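Local coordinates for malonyl CoA-acyl carrier protein transacylase (Burkholderia pseudomallei 1710b, PDB 3EZO) that probably transfers the malonyl group from malonyl-CoA to holo acyl carrier protein, releasing CoA and supplying malonyl-ACP, at residues V23-A28 / K52-G57; A124-T129 / K212-K217; K217-L222 / A252-A257. All coordinates share one frame; numbering follows the deposited sequence.

Contact 1. Residues V23-A28 / K52-G57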
# COMPACT_ATOMS: atom_id res chain seq x y z
N VAL A 23 -4.71 -3.33 -16.40
CA VAL A 23 -4.80 -4.52 -17.23
C VAL A 23 -3.57 -4.48 -18.10
O VAL A 23 -3.24 -3.43 -18.61
CB VAL A 23 -6.07 -4.50 -18.09
CG1 VAL A 23 -6.00 -5.52 -19.25
CG2 VAL A 23 -7.26 -4.69 -17.21
N GLY A 24 -2.84 -5.59 -18.15
CA GLY A 24 -1.64 -5.71 -18.96
C GLY A 24 -0.37 -5.31 -18.26
O GLY A 24 0.71 -5.32 -18.88
N MET A 25 -0.44 -4.97 -16.97
CA MET A 25 0.73 -4.40 -16.29
C MET A 25 1.97 -5.29 -16.19
O MET A 25 3.06 -4.76 -16.00
CB MET A 25 0.39 -3.89 -14.89
CG MET A 25 -0.08 -4.92 -13.95
SD MET A 25 -0.57 -4.18 -12.38
CE MET A 25 -1.33 -5.59 -11.62
N LEU A 26 1.81 -6.61 -16.25
CA LEU A 26 2.97 -7.51 -16.26
C LEU A 26 3.33 -8.07 -17.65
O LEU A 26 4.12 -9.03 -17.75
CB LEU A 26 2.72 -8.68 -15.32
CG LEU A 26 2.65 -8.28 -13.83
CD1 LEU A 26 2.31 -9.50 -13.04
CD2 LEU A 26 3.97 -7.68 -13.39
N ASN A 27 2.78 -7.50 -18.71
CA ASN A 27 3.01 -8.06 -20.05
C ASN A 27 4.47 -8.09 -20.40
O ASN A 27 4.95 -9.04 -20.96
CB ASN A 27 2.23 -7.29 -21.14
CG ASN A 27 0.75 -7.56 -21.10
OD1 ASN A 27 0.26 -8.42 -20.36
ND2 ASN A 27 0.01 -6.79 -21.90
N ALA A 28 5.19 -7.05 -20.03
CA ALA A 28 6.57 -6.90 -20.39
C ALA A 28 7.45 -7.96 -19.70
O ALA A 28 8.56 -8.23 -20.15
CB ALA A 28 7.03 -5.49 -20.08
N LYS A 52 -3.89 -14.37 -16.19
CA LYS A 52 -4.86 -13.93 -17.19
C LYS A 52 -5.76 -12.81 -16.64
O LYS A 52 -6.06 -11.86 -17.36
CB LYS A 52 -5.70 -15.07 -17.75
CG LYS A 52 -4.94 -16.09 -18.61
CD LYS A 52 -4.70 -15.58 -20.04
CE LYS A 52 -3.77 -16.53 -20.87
NZ LYS A 52 -4.55 -17.49 -21.69
N LEU A 53 -6.11 -12.89 -15.35
CA LEU A 53 -6.86 -11.79 -14.71
C LEU A 53 -6.14 -10.47 -14.91
O LEU A 53 -6.73 -9.48 -15.35
CB LEU A 53 -7.12 -12.07 -13.20
CG LEU A 53 -7.71 -10.91 -12.37
CD1 LEU A 53 -9.10 -10.48 -12.91
CD2 LEU A 53 -7.75 -11.25 -10.86
N ILE A 54 -4.84 -10.46 -14.63
CA ILE A 54 -4.02 -9.26 -14.82
C ILE A 54 -3.87 -8.89 -16.28
O ILE A 54 -3.97 -7.73 -16.66
CB ILE A 54 -2.63 -9.42 -14.12
CG1 ILE A 54 -2.82 -9.59 -12.59
CG2 ILE A 54 -1.68 -8.25 -14.53
CD1 ILE A 54 -1.51 -9.92 -11.75
N ALA A 55 -3.59 -9.88 -17.13
CA ALA A 55 -3.27 -9.59 -18.53
C ALA A 55 -4.49 -9.13 -19.30
O ALA A 55 -4.39 -8.26 -20.15
CB ALA A 55 -2.66 -10.83 -19.23
N ASP A 56 -5.64 -9.74 -19.01
CA ASP A 56 -6.85 -9.54 -19.82
C ASP A 56 -7.98 -8.86 -19.06
O ASP A 56 -8.92 -8.35 -19.69
CB ASP A 56 -7.33 -10.87 -20.36
CG ASP A 56 -6.29 -11.55 -21.24
OD1 ASP A 56 -5.47 -10.86 -21.89
OD2 ASP A 56 -6.31 -12.79 -21.27
N GLY A 57 -7.91 -8.82 -17.74
CA GLY A 57 -9.01 -8.21 -16.96
C GLY A 57 -10.30 -9.02 -17.11
O GLY A 57 -10.30 -10.24 -16.96
O HOH W 1 -3.00 -7.21 -21.89
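Segment 23-28, a loop that runs into a 3-10 turn at Asn27, docks by its backbone on the C-terminal turn of helix 50-56: Gly24 N donates to Ile54 O at 2.8 Å, nearly straight (170°) and in the carbonyl plane. A weaker CA-H...O contact from Val23 CA, at 3.4 Å, converges on the same Ile54 O. This holds a type I turn, Gly24 to Asn27, on the helix end, away from the predicted active site. Gly24 has phi 90°, a value at which a CB would be jammed against the preceding carbonyl. Just after the helix and also at positive phi, Gly57 brings its bare CA to 3.9 Å from Val23 CG2, while Val23 CG1, anti to the backbone N, reaches Ala55 O. In the apolar part, Ile54 CG2 lies 3.7 Å from Met25 CG, the two chains crossing obliquely, and Ile54 CD1 meets the CD1 tip of Leu26. At the solvent edge one water accepts from Asn27 ND2 and donates to Ala55 O, 2.5 Å away. Leu39 of helix 33-46 packs on both Leu26 and Ile54, Leu62 of helix 59-62 touches Val23 and Ile54, and Met25 reaches Val71 and Ala75 of helix 65-85.

Contact 2. Residues A124-T129 / K212-K217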
# COMPACT_ATOMS: atom_id res chain seq x y z
N ALA A 124 -8.83 -7.89 2.30
CA ALA A 124 -9.74 -7.18 1.39
C ALA A 124 -11.19 -7.41 1.78
O ALA A 124 -11.97 -6.44 1.87
CB ALA A 124 -9.49 -7.57 -0.08
N GLN A 125 -11.56 -8.65 2.03
CA GLN A 125 -12.94 -9.01 2.43
C GLN A 125 -13.35 -8.30 3.74
O GLN A 125 -14.44 -7.69 3.81
CB GLN A 125 -13.07 -10.55 2.53
CG GLN A 125 -14.09 -11.13 3.58
CD GLN A 125 -15.54 -10.84 3.24
OE1 GLN A 125 -15.96 -10.90 2.06
NE2 GLN A 125 -16.34 -10.53 4.28
N ALA A 126 -12.46 -8.36 4.75
CA ALA A 126 -12.65 -7.71 6.02
C ALA A 126 -12.87 -6.20 5.91
O ALA A 126 -13.77 -5.67 6.51
CB ALA A 126 -11.42 -7.99 6.95
N MET A 127 -11.99 -5.52 5.19
CA MET A 127 -12.05 -4.08 5.04
C MET A 127 -13.31 -3.63 4.25
O MET A 127 -13.91 -2.57 4.54
CB MET A 127 -10.80 -3.57 4.36
CG MET A 127 -9.48 -3.81 5.17
SD MET A 127 -8.05 -3.14 4.23
CE MET A 127 -8.25 -1.40 4.51
N GLN A 128 -13.73 -4.44 3.28
CA GLN A 128 -14.88 -4.08 2.45
C GLN A 128 -16.21 -4.27 3.20
O GLN A 128 -17.19 -3.65 2.86
CB GLN A 128 -14.83 -4.86 1.13
CG GLN A 128 -15.90 -4.48 0.11
CD GLN A 128 -15.78 -3.03 -0.33
OE1 GLN A 128 -16.80 -2.32 -0.36
NE2 GLN A 128 -14.54 -2.55 -0.62
N THR A 129 -16.26 -5.16 4.19
CA THR A 129 -17.49 -5.44 4.90
C THR A 129 -17.53 -4.99 6.38
O THR A 129 -18.43 -5.42 7.13
CB THR A 129 -17.75 -6.92 4.80
OG1 THR A 129 -16.69 -7.62 5.44
CG2 THR A 129 -17.83 -7.34 3.30
N LYS A 212 -12.71 -0.41 12.58
CA LYS A 212 -12.28 -1.28 13.67
C LYS A 212 -12.70 -2.75 13.49
O LYS A 212 -11.94 -3.66 13.89
CB LYS A 212 -12.83 -0.79 15.00
CG LYS A 212 -12.62 -1.75 16.18
CD LYS A 212 -13.40 -1.30 17.41
CE LYS A 212 -13.33 -2.30 18.57
NZ LYS A 212 -13.97 -3.60 18.34
N PRO A 213 -13.92 -3.01 12.96
CA PRO A 213 -14.31 -4.41 12.83
C PRO A 213 -13.39 -5.20 11.89
O PRO A 213 -13.15 -6.35 12.13
CB PRO A 213 -15.75 -4.34 12.31
CG PRO A 213 -16.26 -2.94 12.75
CD PRO A 213 -15.07 -2.08 12.75
N ALA A 214 -12.80 -4.55 10.90
CA ALA A 214 -11.85 -5.20 10.02
C ALA A 214 -10.60 -5.58 10.81
O ALA A 214 -10.08 -6.69 10.65
CB ALA A 214 -11.51 -4.28 8.82
N SER A 215 -10.13 -4.66 11.66
CA SER A 215 -8.99 -4.95 12.54
C SER A 215 -9.26 -6.17 13.40
O SER A 215 -8.38 -7.01 13.60
CB SER A 215 -8.64 -3.74 13.44
OG SER A 215 -8.12 -2.70 12.65
N ASP A 216 -10.48 -6.28 13.92
CA ASP A 216 -10.81 -7.40 14.78
C ASP A 216 -10.76 -8.73 14.04
O ASP A 216 -10.27 -9.71 14.58
CB ASP A 216 -12.19 -7.19 15.42
CG ASP A 216 -12.20 -6.03 16.40
OD1 ASP A 216 -11.14 -5.80 17.02
OD2 ASP A 216 -13.24 -5.35 16.53
N LYS A 217 -11.27 -8.77 12.81
CA LYS A 217 -11.21 -9.98 11.99
C LYS A 217 -9.76 -10.32 11.63
O LYS A 217 -9.36 -11.48 11.65
CB LYS A 217 -12.04 -9.78 10.72
CG LYS A 217 -13.55 -9.73 10.94
CD LYS A 217 -14.28 -9.34 9.60
CE LYS A 217 -14.00 -7.83 9.21
NZ LYS A 217 -15.00 -7.02 8.38
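Lys217 reaches across to the C-terminal end of helix 113-128, its chain bent at chi3 (-70°) so that CE passes beside the methyl of Ala126 and NZ turns onto that residue's carbonyl. The bond from Lys217 NZ to Ala126 O is short, 2.6 Å, and lies in the carbonyl plane on a lone pair, with a C=O...N angle of 119°. Packing is tight alongside it, for Lys217 CE and Ala126 CB are 3.4 Å apart, closer than usual carbon contact. Thr129 crosses the lysine at about a right angle, and Thr129 OG1 accepts a weak second bond from Lys217 NZ at 3.4 Å. That hydroxyl itself donates to Gln125 O from above the carbonyl plane, which helps to set its direction. At this helix end the ammonium is likely to be favoured by the partial negative charge there. One turn back, Ala214 CB lies 3.5 Å from Ala126 O and also meets Met127 CG. Such small residues let the nearly antiparallel segments (151°) approach to 8.2 Å between axes. Beyond them, Met127 packs on Gln69 of helix 65-85 and on the loop residues Phe206 and Leu211, its side chain about 4 Å from that of His207, a predicted active-site residue.

Contact 3. Residues K217-L222 / A252-A257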
# COMPACT_ATOMS: atom_id res chain seq x y z
N LYS A 217 -11.27 -8.77 12.81
CA LYS A 217 -11.21 -9.98 11.99
C LYS A 217 -9.76 -10.32 11.63
O LYS A 217 -9.36 -11.48 11.65
CB LYS A 217 -12.04 -9.78 10.72
CG LYS A 217 -13.55 -9.73 10.94
CD LYS A 217 -14.28 -9.34 9.60
CE LYS A 217 -14.00 -7.83 9.21
NZ LYS A 217 -15.00 -7.02 8.38
N LEU A 218 -8.97 -9.30 11.31
CA LEU A 218 -7.56 -9.49 10.98
C LEU A 218 -6.79 -10.09 12.14
O LEU A 218 -5.94 -10.96 11.90
CB LEU A 218 -6.86 -8.19 10.50
CG LEU A 218 -6.97 -7.92 9.00
CD1 LEU A 218 -6.62 -6.42 8.64
CD2 LEU A 218 -6.08 -8.93 8.20
N ARG A 219 -7.10 -9.65 13.36
CA ARG A 219 -6.43 -10.18 14.55
C ARG A 219 -6.69 -11.68 14.69
O ARG A 219 -5.76 -12.46 14.95
CB ARG A 219 -6.85 -9.43 15.82
CG ARG A 219 -6.03 -9.85 16.99
CD ARG A 219 -6.54 -9.25 18.31
NE ARG A 219 -6.44 -7.78 18.34
CZ ARG A 219 -7.43 -6.90 18.18
NH1 ARG A 219 -8.67 -7.28 17.89
NH2 ARG A 219 -7.17 -5.62 18.28
N GLU A 220 -7.94 -12.08 14.52
CA GLU A 220 -8.29 -13.50 14.56
C GLU A 220 -7.58 -14.27 13.46
O GLU A 220 -6.99 -15.33 13.70
CB GLU A 220 -9.80 -13.71 14.40
CG GLU A 220 -10.59 -13.15 15.52
CD GLU A 220 -12.11 -13.22 15.29
OE1 GLU A 220 -12.57 -13.48 14.13
OE2 GLU A 220 -12.84 -12.99 16.30
N TYR A 221 -7.60 -13.73 12.25
CA TYR A 221 -6.93 -14.40 11.11
C TYR A 221 -5.42 -14.51 11.33
O TYR A 221 -4.83 -15.57 11.18
CB TYR A 221 -7.23 -13.69 9.78
CG TYR A 221 -6.74 -14.47 8.57
CD1 TYR A 221 -7.63 -15.21 7.77
CD2 TYR A 221 -5.40 -14.47 8.23
CE1 TYR A 221 -7.13 -15.95 6.66
CE2 TYR A 221 -4.92 -15.18 7.13
CZ TYR A 221 -5.78 -15.91 6.35
OH TYR A 221 -5.24 -16.59 5.26
N LEU A 222 -4.77 -13.43 11.71
CA LEU A 222 -3.31 -13.45 11.91
C LEU A 222 -2.87 -14.36 13.04
O LEU A 222 -1.74 -14.78 13.04
CB LEU A 222 -2.76 -12.03 12.12
CG LEU A 222 -2.74 -11.22 10.82
CD1 LEU A 222 -2.73 -9.74 11.05
CD2 LEU A 222 -1.55 -11.66 9.94
N ALA A 252 0.74 -4.45 14.35
CA ALA A 252 0.87 -3.31 13.45
C ALA A 252 0.01 -3.52 12.20
O ALA A 252 -0.59 -2.58 11.70
CB ALA A 252 2.32 -3.06 13.09
N LEU A 253 -0.08 -4.75 11.71
CA LEU A 253 -0.99 -5.03 10.59
C LEU A 253 -2.47 -4.89 10.98
O LEU A 253 -3.27 -4.42 10.17
CB LEU A 253 -0.74 -6.40 9.95
CG LEU A 253 0.61 -6.57 9.24
CD1 LEU A 253 0.72 -8.05 8.76
CD2 LEU A 253 0.81 -5.57 8.11
N VAL A 254 -2.82 -5.33 12.19
CA VAL A 254 -4.21 -5.24 12.72
C VAL A 254 -4.63 -3.77 12.80
O VAL A 254 -5.69 -3.37 12.26
CB VAL A 254 -4.33 -5.96 14.10
CG1 VAL A 254 -5.62 -5.58 14.86
CG2 VAL A 254 -4.20 -7.49 13.95
N ARG A 255 -3.78 -2.94 13.42
CA ARG A 255 -4.11 -1.54 13.63
C ARG A 255 -4.03 -0.76 12.34
O ARG A 255 -4.76 0.26 12.15
CB ARG A 255 -3.24 -0.93 14.74
CG ARG A 255 -3.64 -1.41 16.14
CD ARG A 255 -2.81 -0.76 17.27
NE ARG A 255 -1.42 -1.16 17.20
CZ ARG A 255 -0.40 -0.40 16.80
NH1 ARG A 255 -0.59 0.85 16.47
NH2 ARG A 255 0.84 -0.93 16.74
N GLN A 256 -3.19 -1.22 11.43
CA GLN A 256 -3.01 -0.51 10.15
C GLN A 256 -4.33 -0.27 9.42
O GLN A 256 -4.54 0.78 8.83
CB GLN A 256 -2.09 -1.28 9.24
CG GLN A 256 -1.65 -0.57 7.95
CD GLN A 256 -1.43 -1.48 6.75
OE1 GLN A 256 -2.25 -2.36 6.43
NE2 GLN A 256 -0.39 -1.18 5.99
N ALA A 257 -5.20 -1.27 9.46
CA ALA A 257 -6.39 -1.27 8.62
C ALA A 257 -7.36 -0.17 9.00
O ALA A 257 -8.11 0.30 8.14
CB ALA A 257 -7.07 -2.62 8.67
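Val254 is the wedge of this helix pair: its CG2 faces the buried interior and its CG1 the exposed margin. Val254 CG2, anti to the carbonyl carbon, presses on the opposite backbone at 3.5 Å from Arg219 CA and also meets Leu222 CD1 at 4.0 Å. Inward from it the contact is wholly apolar: Leu222 CD1 touches Leu253 CB, also at 4.0 Å, the two leucines crossing at about a right angle, and Leu218 CD1 meets Ala257 CB at 3.8 Å. Leucines one turn apart on helix 212-223 thus receive Val254 between them, with the segment axes 9.0 Å apart and nearly antiparallel (156°). The outer margin is exposed, with Arg219 lying at the solvent side. There Val254 CG1, anti to the backbone N, lies over one face of the guanidinium, 3.8 Å from Arg219 NH2 and displaced toward the rim. A bend at chi3 (-65°) brings that flat group back over the valine, while its NH1 makes a salt bridge to Asp216. Leu253 packs against Tyr102 and Leu105 of helix 99-107, and Leu222 against Leu119 of helix 113-128. Gln256 bonds to two predicted active-site residues, its O to His207 ND1 and its NE2 to Ser98 O.

In the fold
From the N terminus, contact 1 closes first: the loop after strand 11-15 meets helix 50-56 across a short, mostly helical span holding helix 33-46. Contact 2 closes a far longer loop that includes the four-stranded antiparallel sheet, bringing helix 212-223 back to helix 113-128. Contact 3 follows in series and joins the same helix to helix 246-256. None of the three loops contains another. Contacts 2 and 3 share Lys217 and lie about 8 Å apart between centres, tied by the probable hydrogen bond from Ser215 OG to Val254 O; both flank the predicted active site. Contact 1 stands apart, its centre about 28 Å from that of contact 2 and about 30 Å from that of contact 3.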